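Local atomic coordinates of UDP-glucose:anthocyanidin 3-O-glucosyltransferase (Clitoria ternatea, PDB entry 4REL), a protein that belongs to the UDP-glycosyltransferase family of plants and has the GT-B fold, in which two Rossmann-like domains face each other across a cleft. Residues Phe12-His17 with Glu80-Phe85; Ile112-Val117 with Phe134-Ser139; Ala208-Phe213 with Leu234-Leu239. All coordinates share one frame; numbering follows the deposited sequence.

Contact 1. Residues Phe12-His17 with Glu80-Phe85; sequences FPFGSH and EKLDLF. With KMP (3,5,7-trihydroxy-2-(4-hydroxyphenyl)-4H-chromen-4-one), chain B.
Leu82 projects from helix 80-86 between the rings of Phe12 and Phe14 and ends against the bound KMP. Its CB and CG both graze Phe12 CZ, at 4.1 Å each. Beyond CG the side chain forks. With chi2 at -171°, CD1 runs on away from CA and lies 3.5 Å from KMP C18, while still meeting the edge of Phe12 in the plane of that ring. The other branch, CD2, sits over the centre of the Phe14 ring, 3.4 Å from the centroid, in a CH-pi contact. CD2 also lies 3.8 Å from Phe12 CZ, and one methyl thus serves two aromatic side chains. A second CH-pi contact forms where Pro13 and Phe85 meet tip to tip: Pro13 CG stands 3.5 Å from the centroid of the Phe85 ring, 3° off its normal. Phe85 CB touches the edge of Phe14 at CZ. On the ligand side, His17 NE2 and KMP O27 share a very short hydrogen bond. Through Phe12, Pro13 and Phe14 the loop between strand 6-10 and helix 18-31 packs against helix 80-86, with Leu82 also reaching Phe192 of helix 191-197, and Pro13 and Phe85 both resting on Thr42 of strand 36-42.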
loop_
_atom_site.group_PDB
_atom_site.type_symbol
_atom_site.label_atom_id
_atom_site.label_comp_id
_atom_site.label_asym_id
_atom_site.label_seq_id
_atom_site.Cartn_x
_atom_site.Cartn_y
_atom_site.Cartn_z
ATOM N N PHE A 12 11.579 0.794 -2.969
ATOM C CA PHE A 12 11.710 1.624 -1.776
ATOM C C PHE A 12 11.839 0.582 -0.666
ATOM O O PHE A 12 10.909 -0.183 -0.414
ATOM C CB PHE A 12 10.452 2.481 -1.619
ATOM C CG PHE A 12 10.539 3.521 -0.530
ATOM C CD1 PHE A 12 11.546 4.482 -0.524
ATOM C CD2 PHE A 12 9.566 3.578 0.449
ATOM C CE1 PHE A 12 11.591 5.463 0.485
ATOM C CE2 PHE A 12 9.607 4.550 1.454
ATOM C CZ PHE A 12 10.614 5.490 1.466
ATOM N N PRO A 13 13.020 0.510 -0.031
ATOM C CA PRO A 13 13.396 -0.705 0.713
ATOM C C PRO A 13 12.816 -0.770 2.130
ATOM O O PRO A 13 13.536 -1.002 3.116
ATOM C CB PRO A 13 14.923 -0.629 0.723
ATOM C CG PRO A 13 15.198 0.860 0.776
ATOM C CD PRO A 13 14.126 1.483 -0.107
ATOM N N PHE A 14 11.498 -0.598 2.210
ATOM C CA PHE A 14 10.795 -0.529 3.488
ATOM C C PHE A 14 9.461 -1.248 3.453
ATOM O O PHE A 14 8.610 -0.936 2.615
ATOM C CB PHE A 14 10.588 0.930 3.881
ATOM C CG PHE A 14 11.872 1.679 4.014
ATOM C CD1 PHE A 14 12.633 1.561 5.172
ATOM C CD2 PHE A 14 12.351 2.460 2.963
ATOM C CE1 PHE A 14 13.851 2.226 5.292
ATOM C CE2 PHE A 14 13.573 3.120 3.079
ATOM C CZ PHE A 14 14.316 3.001 4.240
ATOM N N GLY A 15 9.296 -2.199 4.373
ATOM C CA GLY A 15 8.033 -2.885 4.618
ATOM C C GLY A 15 7.040 -3.037 3.481
ATOM O O GLY A 15 7.218 -3.874 2.597
ATOM N N SER A 16 6.007 -2.202 3.498
ATOM C CA SER A 16 4.845 -2.383 2.631
ATOM C C SER A 16 5.137 -2.161 1.153
ATOM O O SER A 16 4.352 -2.557 0.293
ATOM C CB SER A 16 3.717 -1.445 3.071
ATOM O OG SER A 16 4.109 -0.088 2.927
ATOM N N HIS A 17 6.258 -1.517 0.848
ATOM C CA HIS A 17 6.623 -1.319 -0.552
ATOM C C HIS A 17 7.291 -2.533 -1.184
ATOM O O HIS A 17 7.420 -2.596 -2.403
ATOM C CB HIS A 17 7.540 -0.111 -0.696
ATOM C CG HIS A 17 6.849 1.188 -0.431
ATOM N ND1 HIS A 17 6.590 2.100 -1.424
ATOM C CD2 HIS A 17 6.343 1.705 0.714
ATOM C CE1 HIS A 17 5.967 3.148 -0.897
ATOM N NE2 HIS A 17 5.796 2.925 0.391
ATOM N N GLU A 80 13.015 8.618 9.805
ATOM C CA GLU A 80 14.481 8.686 9.830
ATOM C C GLU A 80 15.169 7.710 8.880
ATOM O O GLU A 80 16.026 8.114 8.087
ATOM C CB GLU A 80 15.047 8.501 11.238
ATOM C CG GLU A 80 16.573 8.521 11.213
ATOM C CD GLU A 80 17.204 8.716 12.570
ATOM O OE1 GLU A 80 16.469 8.958 13.549
ATOM O OE2 GLU A 80 18.446 8.616 12.652
ATOM N N LYS A 81 14.803 6.432 8.942
ATOM C CA LYS A 81 15.461 5.456 8.076
ATOM C C LYS A 81 15.180 5.715 6.604
ATOM O O LYS A 81 16.021 5.406 5.746
ATOM C CB LYS A 81 15.081 4.022 8.458
ATOM C CG LYS A 81 15.763 3.547 9.744
ATOM C CD LYS A 81 15.247 2.183 10.168
ATOM C CE LYS A 81 16.100 1.604 11.283
ATOM N NZ LYS A 81 15.492 0.364 11.836
ATOM N N LEU A 82 14.011 6.280 6.310
ATOM C CA LEU A 82 13.676 6.659 4.934
ATOM C C LEU A 82 14.617 7.761 4.453
ATOM O O LEU A 82 15.174 7.676 3.358
ATOM C CB LEU A 82 12.225 7.140 4.797
ATOM C CG LEU A 82 11.066 6.406 5.469
ATOM C CD1 LEU A 82 9.735 6.970 4.989
ATOM C CD2 LEU A 82 11.114 4.925 5.241
ATOM N N ASP A 83 14.773 8.809 5.260
ATOM C CA ASP A 83 15.709 9.885 4.921
ATOM C C ASP A 83 17.125 9.352 4.703
ATOM O O ASP A 83 17.806 9.736 3.746
ATOM C CB ASP A 83 15.764 10.921 6.048
ATOM C CG ASP A 83 14.489 11.750 6.174
ATOM O OD1 ASP A 83 13.725 11.860 5.196
ATOM O OD2 ASP A 83 14.270 12.324 7.262
ATOM N N LEU A 84 17.581 8.494 5.615
ATOM C CA LEU A 84 18.957 7.993 5.558
ATOM C C LEU A 84 19.196 7.197 4.285
ATOM O O LEU A 84 20.232 7.361 3.631
ATOM C CB LEU A 84 19.306 7.168 6.807
ATOM C CG LEU A 84 19.471 7.983 8.100
ATOM C CD1 LEU A 84 19.675 7.074 9.308
ATOM C CD2 LEU A 84 20.646 8.961 7.979
ATOM N N PHE A 85 18.240 6.353 3.909
ATOM C CA PHE A 85 18.378 5.650 2.634
ATOM C C PHE A 85 18.352 6.617 1.455
ATOM O O PHE A 85 19.174 6.520 0.554
ATOM C CB PHE A 85 17.287 4.597 2.425
ATOM C CG PHE A 85 17.341 3.967 1.060
ATOM C CD1 PHE A 85 18.352 3.063 0.744
ATOM C CD2 PHE A 85 16.420 4.313 0.086
ATOM C CE1 PHE A 85 18.423 2.495 -0.513
ATOM C CE2 PHE A 85 16.488 3.753 -1.185
ATOM C CZ PHE A 85 17.484 2.838 -1.481
HETATM C C1 KMP B . 2.310 9.990 1.422
HETATM C C2 KMP B . 2.299 8.665 1.021
HETATM C C3 KMP B . 3.146 7.694 1.746
HETATM C C4 KMP B . 3.972 8.160 2.878
HETATM C C5 KMP B . 3.919 9.510 3.202
HETATM C C6 KMP B . 3.107 10.397 2.491
HETATM C C9 KMP B . 3.172 6.263 1.363
HETATM C C10 KMP B . 4.050 5.360 2.143
HETATM C C11 KMP B . 4.854 5.936 3.270
HETATM C C14 KMP B . 5.764 5.096 4.111
HETATM C C15 KMP B . 6.132 3.803 3.746
HETATM C C16 KMP B . 6.975 3.055 4.552
HETATM C C17 KMP B . 7.456 3.592 5.736
HETATM C C18 KMP B . 7.097 4.881 6.108
HETATM C C19 KMP B . 6.256 5.630 5.296
HETATM O O12 KMP B . 4.770 7.281 3.573
HETATM O O13 KMP B . 2.473 5.845 0.410
HETATM O O24 KMP B . 8.281 2.850 6.528
HETATM O O27 KMP B . 4.077 4.041 1.807
HETATM O O29 KMP B . 3.096 11.710 2.853
HETATM O O30 KMP B . 1.529 8.246 -0.021
#

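Contact 2. Residues Ile112-Val117 with Phe134-Ser139; sequences IADAFV and FWPNVS. With KMP (3,5,7-trihydroxy-2-(4-hydroxyphenyl)-4H-chromen-4-one), chain B.
Phe116 and Asn137 meet tip to tip beside the bound KMP, Phe116 CZ lying 3.7 Å from Asn137 OD1 with ring and amide nearly parallel. Each also touches the ligand: the rim of Phe116 approaches KMP C9 in its own plane, 3.8 Å from CE2, and Asn137 ND2 comes to 2.9 Å from KMP O13. A water over the centre of the Phe116 ring ties this first shell to the second. It donates to Asn137 OD1 at 2.9 Å and to Asp114 OD2 at 2.6 Å, joining the end of strand 110-114 to the loop after strand 131-135. Trp135 backs both groups, with Asn137 OD1 over the centre of its ring system; in an offset edge-to-face pair, the edge of Phe116 is turned toward the face of its six-membered ring, the planes 89° apart. The indole is itself held by a nearly straight bond from Trp135 NE1 to Val138 O, which the donor approaches from above the carbonyl plane.

Asp114 is the second-shell residue that helps position Phe116. Its CG is anti to the backbone N (chi1 -174°), and OD2 uses its anti lone pair to accept from Phe116 N at 3.0 Å, an Asx turn that helps fix the start of the loop carrying the ring. The other oxygen, OD1, packs against Pro136 CG and is hydrogen-bonded to His17 ND1. Behind these groups the backbones pair in parallel: Phe134 N donates to Ala113 O at 2.8 Å, and Ala115 N to Phe134 O at 2.9 Å. Strand 110-114, helix 119-127 and strand 131-135 form a beta-alpha-beta unit, and the loops leaving the C-terminal ends of its strands line the ligand pocket, as is typical of Rossmann-like domains.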
loop_
_atom_site.group_PDB
_atom_site.type_symbol
_atom_site.label_atom_id
_atom_site.label_comp_id
_atom_site.label_asym_id
_atom_site.label_seq_id
_atom_site.Cartn_x
_atom_site.Cartn_y
_atom_site.Cartn_z
ATOM N N ILE A 112 13.103 -0.474 -13.499
ATOM C CA ILE A 112 11.815 -0.330 -12.825
ATOM C C ILE A 112 12.132 0.073 -11.405
ATOM O O ILE A 112 12.942 -0.560 -10.734
ATOM C CB ILE A 112 11.013 -1.640 -12.779
ATOM C CG1 ILE A 112 10.714 -2.137 -14.188
ATOM C CG2 ILE A 112 9.691 -1.453 -12.022
ATOM C CD1 ILE A 112 10.041 -3.480 -14.205
ATOM N N ALA A 113 11.492 1.127 -10.931
ATOM C CA ALA A 113 11.754 1.581 -9.576
ATOM C C ALA A 113 10.486 2.044 -8.896
ATOM O O ALA A 113 9.587 2.604 -9.530
ATOM C CB ALA A 113 12.782 2.703 -9.583
ATOM N N ASP A 114 10.419 1.803 -7.593
ATOM C CA ASP A 114 9.377 2.414 -6.782
ATOM C C ASP A 114 9.495 3.918 -7.009
ATOM O O ASP A 114 10.596 4.448 -7.021
ATOM C CB ASP A 114 9.610 2.069 -5.308
ATOM C CG ASP A 114 8.478 2.539 -4.412
ATOM O OD1 ASP A 114 7.745 1.681 -3.865
ATOM O OD2 ASP A 114 8.309 3.766 -4.258
ATOM N N ALA A 115 8.373 4.597 -7.237
ATOM C CA ALA A 115 8.388 6.029 -7.550
ATOM C C ALA A 115 9.121 6.882 -6.515
ATOM O O ALA A 115 9.624 7.955 -6.845
ATOM C CB ALA A 115 6.947 6.554 -7.738
ATOM N N PHE A 116 9.147 6.437 -5.262
ATOM C CA PHE A 116 9.791 7.233 -4.210
ATOM C C PHE A 116 11.313 7.267 -4.359
ATOM O O PHE A 116 11.969 8.156 -3.809
ATOM C CB PHE A 116 9.447 6.721 -2.806
ATOM C CG PHE A 116 8.026 6.985 -2.375
ATOM C CD1 PHE A 116 7.163 7.741 -3.166
ATOM C CD2 PHE A 116 7.554 6.466 -1.174
ATOM C CE1 PHE A 116 5.849 7.980 -2.765
ATOM C CE2 PHE A 116 6.232 6.705 -0.762
ATOM C CZ PHE A 116 5.385 7.457 -1.567
ATOM N N VAL A 117 11.880 6.288 -5.062
ATOM C CA VAL A 117 13.331 6.271 -5.261
ATOM C C VAL A 117 13.651 7.135 -6.472
ATOM O O VAL A 117 14.040 6.652 -7.536
ATOM C CB VAL A 117 13.881 4.839 -5.420
ATOM C CG1 VAL A 117 15.419 4.851 -5.412
ATOM C CG2 VAL A 117 13.372 3.967 -4.282
ATOM N N PHE A 134 6.965 2.619 -10.391
ATOM C CA PHE A 134 5.961 1.722 -9.818
ATOM C C PHE A 134 5.286 2.450 -8.655
ATOM O O PHE A 134 5.966 3.076 -7.830
ATOM C CB PHE A 134 6.649 0.433 -9.336
ATOM C CG PHE A 134 5.717 -0.575 -8.686
ATOM C CD1 PHE A 134 4.743 -1.225 -9.431
ATOM C CD2 PHE A 134 5.853 -0.894 -7.332
ATOM C CE1 PHE A 134 3.909 -2.174 -8.838
ATOM C CE2 PHE A 134 5.020 -1.845 -6.728
ATOM C CZ PHE A 134 4.040 -2.484 -7.494
ATOM N N TRP A 135 3.959 2.361 -8.591
ATOM C CA TRP A 135 3.166 3.083 -7.590
ATOM C C TRP A 135 2.319 2.131 -6.750
ATOM O O TRP A 135 1.214 1.749 -7.157
ATOM C CB TRP A 135 2.241 4.073 -8.302
ATOM C CG TRP A 135 1.550 5.023 -7.369
ATOM C CD1 TRP A 135 0.270 4.937 -6.910
ATOM C CD2 TRP A 135 2.115 6.203 -6.782
ATOM N NE1 TRP A 135 0.000 5.995 -6.068
ATOM C CE2 TRP A 135 1.116 6.787 -5.985
ATOM C CE3 TRP A 135 3.365 6.822 -6.869
ATOM C CZ2 TRP A 135 1.332 7.969 -5.266
ATOM C CZ3 TRP A 135 3.582 7.986 -6.155
ATOM C CH2 TRP A 135 2.566 8.549 -5.359
ATOM N N PRO A 136 2.832 1.732 -5.574
ATOM C CA PRO A 136 2.090 0.787 -4.736
ATOM C C PRO A 136 1.271 1.492 -3.648
ATOM O O PRO A 136 0.840 0.859 -2.691
ATOM C CB PRO A 136 3.211 -0.038 -4.104
ATOM C CG PRO A 136 4.296 0.986 -3.881
ATOM C CD PRO A 136 4.230 1.873 -5.132
ATOM N N ASN A 137 1.069 2.793 -3.792
ATOM C CA ASN A 137 0.318 3.551 -2.799
ATOM C C ASN A 137 -1.122 3.696 -3.228
ATOM O O ASN A 137 -1.559 3.029 -4.166
ATOM C CB ASN A 137 0.988 4.905 -2.624
ATOM C CG ASN A 137 2.490 4.781 -2.705
ATOM O OD1 ASN A 137 3.135 5.291 -3.634
ATOM N ND2 ASN A 137 3.053 4.027 -1.768
ATOM N N VAL A 138 -1.876 4.536 -2.533
ATOM C CA VAL A 138 -3.248 4.776 -2.936
ATOM C C VAL A 138 -3.220 5.383 -4.332
ATOM O O VAL A 138 -2.566 6.399 -4.567
ATOM C CB VAL A 138 -3.978 5.678 -1.921
ATOM C CG1 VAL A 138 -5.431 5.887 -2.339
ATOM C CG2 VAL A 138 -3.917 5.026 -0.551
ATOM N N SER A 139 -3.893 4.725 -5.269
ATOM C CA SER A 139 -3.864 5.145 -6.669
ATOM C C SER A 139 -4.212 6.627 -6.822
ATOM O O SER A 139 -3.481 7.382 -7.462
ATOM C CB SER A 139 -4.839 4.292 -7.491
ATOM O OG SER A 139 -6.151 4.378 -6.951
HETATM C C1 KMP B . 2.310 9.990 1.422
HETATM C C2 KMP B . 2.299 8.665 1.021
HETATM C C3 KMP B . 3.146 7.694 1.746
HETATM C C4 KMP B . 3.972 8.160 2.878
HETATM C C5 KMP B . 3.919 9.510 3.202
HETATM C C6 KMP B . 3.107 10.397 2.491
HETATM C C9 KMP B . 3.172 6.263 1.363
HETATM C C10 KMP B . 4.050 5.360 2.143
HETATM C C11 KMP B . 4.854 5.936 3.270
HETATM C C14 KMP B . 5.764 5.096 4.111
HETATM C C15 KMP B . 6.132 3.803 3.746
HETATM C C16 KMP B . 6.975 3.055 4.552
HETATM C C17 KMP B . 7.456 3.592 5.736
HETATM C C18 KMP B . 7.097 4.881 6.108
HETATM C C19 KMP B . 6.256 5.630 5.296
HETATM O O12 KMP B . 4.770 7.281 3.573
HETATM O O13 KMP B . 2.473 5.845 0.410
HETATM O O24 KMP B . 8.281 2.850 6.528
HETATM O O27 KMP B . 4.077 4.041 1.807
HETATM O O29 KMP B . 3.096 11.710 2.853
HETATM O O30 KMP B . 1.529 8.246 -0.021
HETATM O O HOH W 1 5.955 4.848 -3.881
#

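Contact 3. Residues Ala208-Phe213 with Leu234-Leu239; sequences AVVVNF and LYVVPL
Val211 O is approached by three groups: Val236 N donates a hydrogen bond to it at 3.1 Å, Tyr235 CA brings a C-H toward it, and Phe213 N adds a weak bond that closes an inverse gamma turn centred on Asn212. The pairing belongs to the beta-alpha-beta unit of strand 208-211, helix 220-229 and strand 233-235, the last of these at the margin of a seven-stranded parallel sheet. One step back, Leu234 O receives Val211 N at 2.7 Å, nearly head-on, and also faces the CA of Val210. Leu234 N in turn donates to Val209 O at 2.9 Å.

Side chains sort onto two faces. On one, Val211 and Tyr235 lie side by side and point the same way. Val211 CB stands over the phenol ring toward its rim, a CH-pi contact, and CG1 lies 3.7 Å from Tyr235 CE1. Phe213 O comes to the edge of the same ring, and the phenol OH is hydrogen-bonded to Asp218. Val210 and Leu234 occupy the other face. Val210 CG1, anti to its backbone N, comes within 3.8 Å of Val236 CG2, while Leu234 CD1 touches Ala208 CB. Helix 431-445 packs against Leu234 and Val236.

Beyond the last strand bond the two segments are joined through water and through Asn212, whose amide packs on Pro238 CA and CB. One water donates to Asn212 OD1 at 2.6 Å and to Val236 O at 2.9 Å. A second water accepts from Asn212 ND2 and donates to Pro238 O at 2.8 Å, which leaves both ends of the amide bound to water.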
loop_
_atom_site.group_PDB
_atom_site.type_symbol
_atom_site.label_atom_id
_atom_site.label_comp_id
_atom_site.label_asym_id
_atom_site.label_seq_id
_atom_site.Cartn_x
_atom_site.Cartn_y
_atom_site.Cartn_z
ATOM N N ALA A 208 6.934 4.808 -18.417
ATOM C CA ALA A 208 5.597 4.404 -18.000
ATOM C C ALA A 208 5.487 4.473 -16.482
ATOM O O ALA A 208 6.489 4.335 -15.766
ATOM C CB ALA A 208 5.280 2.989 -18.496
ATOM N N VAL A 209 4.276 4.711 -15.989
ATOM C CA VAL A 209 4.005 4.609 -14.568
ATOM C C VAL A 209 3.082 3.410 -14.395
ATOM O O VAL A 209 2.033 3.324 -15.049
ATOM C CB VAL A 209 3.338 5.890 -14.003
ATOM C CG1 VAL A 209 2.924 5.677 -12.554
ATOM C CG2 VAL A 209 4.288 7.079 -14.106
ATOM N N VAL A 210 3.489 2.471 -13.545
ATOM C CA VAL A 210 2.726 1.243 -13.321
ATOM C C VAL A 210 2.008 1.334 -11.974
ATOM O O VAL A 210 2.654 1.447 -10.924
ATOM C CB VAL A 210 3.650 0.012 -13.340
ATOM C CG1 VAL A 210 2.867 -1.259 -12.978
ATOM C CG2 VAL A 210 4.273 -0.150 -14.719
ATOM N N VAL A 211 0.674 1.300 -12.008
ATOM C CA VAL A 211 -0.121 1.442 -10.794
ATOM C C VAL A 211 -0.557 0.065 -10.309
ATOM O O VAL A 211 -1.095 -0.728 -11.077
ATOM C CB VAL A 211 -1.369 2.331 -11.014
ATOM C CG1 VAL A 211 -2.191 2.397 -9.731
ATOM C CG2 VAL A 211 -0.967 3.734 -11.450
ATOM N N ASN A 212 -0.335 -0.197 -9.023
ATOM C CA ASN A 212 -0.613 -1.493 -8.410
ATOM C C ASN A 212 -2.068 -1.543 -7.949
ATOM O O ASN A 212 -2.349 -1.673 -6.761
ATOM C CB ASN A 212 0.304 -1.670 -7.194
ATOM C CG ASN A 212 0.411 -3.111 -6.738
ATOM O OD1 ASN A 212 0.550 -4.025 -7.559
ATOM N ND2 ASN A 212 0.341 -3.325 -5.419
ATOM N N PHE A 213 -3.001 -1.433 -8.886
ATOM C CA PHE A 213 -4.412 -1.374 -8.521
ATOM C C PHE A 213 -5.308 -1.754 -9.699
ATOM O O PHE A 213 -4.833 -2.211 -10.735
ATOM C CB PHE A 213 -4.751 0.032 -8.009
ATOM C CG PHE A 213 -5.977 0.077 -7.141
ATOM C CD1 PHE A 213 -6.060 -0.712 -6.005
ATOM C CD2 PHE A 213 -7.040 0.906 -7.463
ATOM C CE1 PHE A 213 -7.186 -0.685 -5.193
ATOM C CE2 PHE A 213 -8.176 0.936 -6.666
ATOM C CZ PHE A 213 -8.250 0.144 -5.530
ATOM N N LEU A 234 -0.133 2.591 -16.790
ATOM C CA LEU A 234 -0.464 1.174 -16.899
ATOM C C LEU A 234 -0.906 0.645 -15.541
ATOM O O LEU A 234 -0.278 0.946 -14.515
ATOM C CB LEU A 234 0.759 0.383 -17.388
ATOM C CG LEU A 234 1.396 0.780 -18.725
ATOM C CD1 LEU A 234 2.724 0.025 -18.968
ATOM C CD2 LEU A 234 0.421 0.527 -19.863
ATOM N N TYR A 235 -1.987 -0.132 -15.525
ATOM C CA TYR A 235 -2.435 -0.771 -14.290
ATOM C C TYR A 235 -2.135 -2.263 -14.377
ATOM O O TYR A 235 -2.547 -2.931 -15.326
ATOM C CB TYR A 235 -3.938 -0.569 -14.073
ATOM C CG TYR A 235 -4.370 0.811 -13.624
ATOM C CD1 TYR A 235 -4.786 1.040 -12.316
ATOM C CD2 TYR A 235 -4.385 1.878 -14.513
ATOM C CE1 TYR A 235 -5.199 2.310 -11.905
ATOM C CE2 TYR A 235 -4.795 3.140 -14.113
ATOM C CZ TYR A 235 -5.196 3.347 -12.810
ATOM O OH TYR A 235 -5.607 4.603 -12.438
ATOM N N VAL A 236 -1.401 -2.779 -13.400
ATOM C CA VAL A 236 -1.161 -4.212 -13.306
ATOM C C VAL A 236 -1.797 -4.719 -12.020
ATOM O O VAL A 236 -1.605 -4.135 -10.949
ATOM C CB VAL A 236 0.336 -4.534 -13.347
ATOM C CG1 VAL A 236 0.575 -6.032 -13.144
ATOM C CG2 VAL A 236 0.914 -4.083 -14.677
ATOM N N VAL A 237 -2.578 -5.788 -12.153
ATOM C CA VAL A 237 -3.368 -6.336 -11.056
ATOM C C VAL A 237 -2.475 -6.633 -9.859
ATOM O O VAL A 237 -1.469 -7.339 -9.988
ATOM C CB VAL A 237 -4.104 -7.622 -11.509
ATOM C CG1 VAL A 237 -4.602 -8.421 -10.321
ATOM C CG2 VAL A 237 -5.258 -7.263 -12.434
ATOM N N PRO A 238 -2.839 -6.094 -8.686
ATOM C CA PRO A 238 -2.019 -6.189 -7.468
ATOM C C PRO A 238 -2.089 -7.537 -6.762
ATOM O O PRO A 238 -1.313 -7.761 -5.834
ATOM C CB PRO A 238 -2.632 -5.116 -6.553
ATOM C CG PRO A 238 -4.047 -4.991 -7.027
ATOM C CD PRO A 238 -3.972 -5.165 -8.515
ATOM N N LEU A 239 -3.015 -8.400 -7.178
ATOM C CA LEU A 239 -3.176 -9.715 -6.570
ATOM C C LEU A 239 -1.877 -10.501 -6.633
ATOM O O LEU A 239 -1.115 -10.367 -7.594
ATOM C CB LEU A 239 -4.289 -10.499 -7.274
ATOM C CG LEU A 239 -5.679 -9.872 -7.154
ATOM C CD1 LEU A 239 -6.722 -10.713 -7.891
ATOM C CD2 LEU A 239 -6.057 -9.699 -5.691
HETATM O O HOH W 2 0.262 -5.978 -4.348
HETATM O O HOH W 3 1.115 -4.289 -10.070
#

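Overall arrangement
All three contacts are largely buried and belong to the domain built on the seven-stranded parallel sheet. Contacts 2 and 3 are each the parallel pairing of a beta-alpha-beta unit, and strands 131-135 and 208-211 set the two units side by side in the sheet, where Trp135 N probably donates a hydrogen bond to Val210 O. Contact 1 instead joins a loop to a helix mainly by aromatic and aliphatic packing, and Lys81 at its margin is exposed. It meets contact 2 beside the pocket, where His17 CE1 packs on Asn137 ND2 and both contacts touch KMP. Contact 3, whose centre is about 21 Å from that of contact 1, stays clear of the ligand and rests on backbone bonds, valine packing and bridging waters.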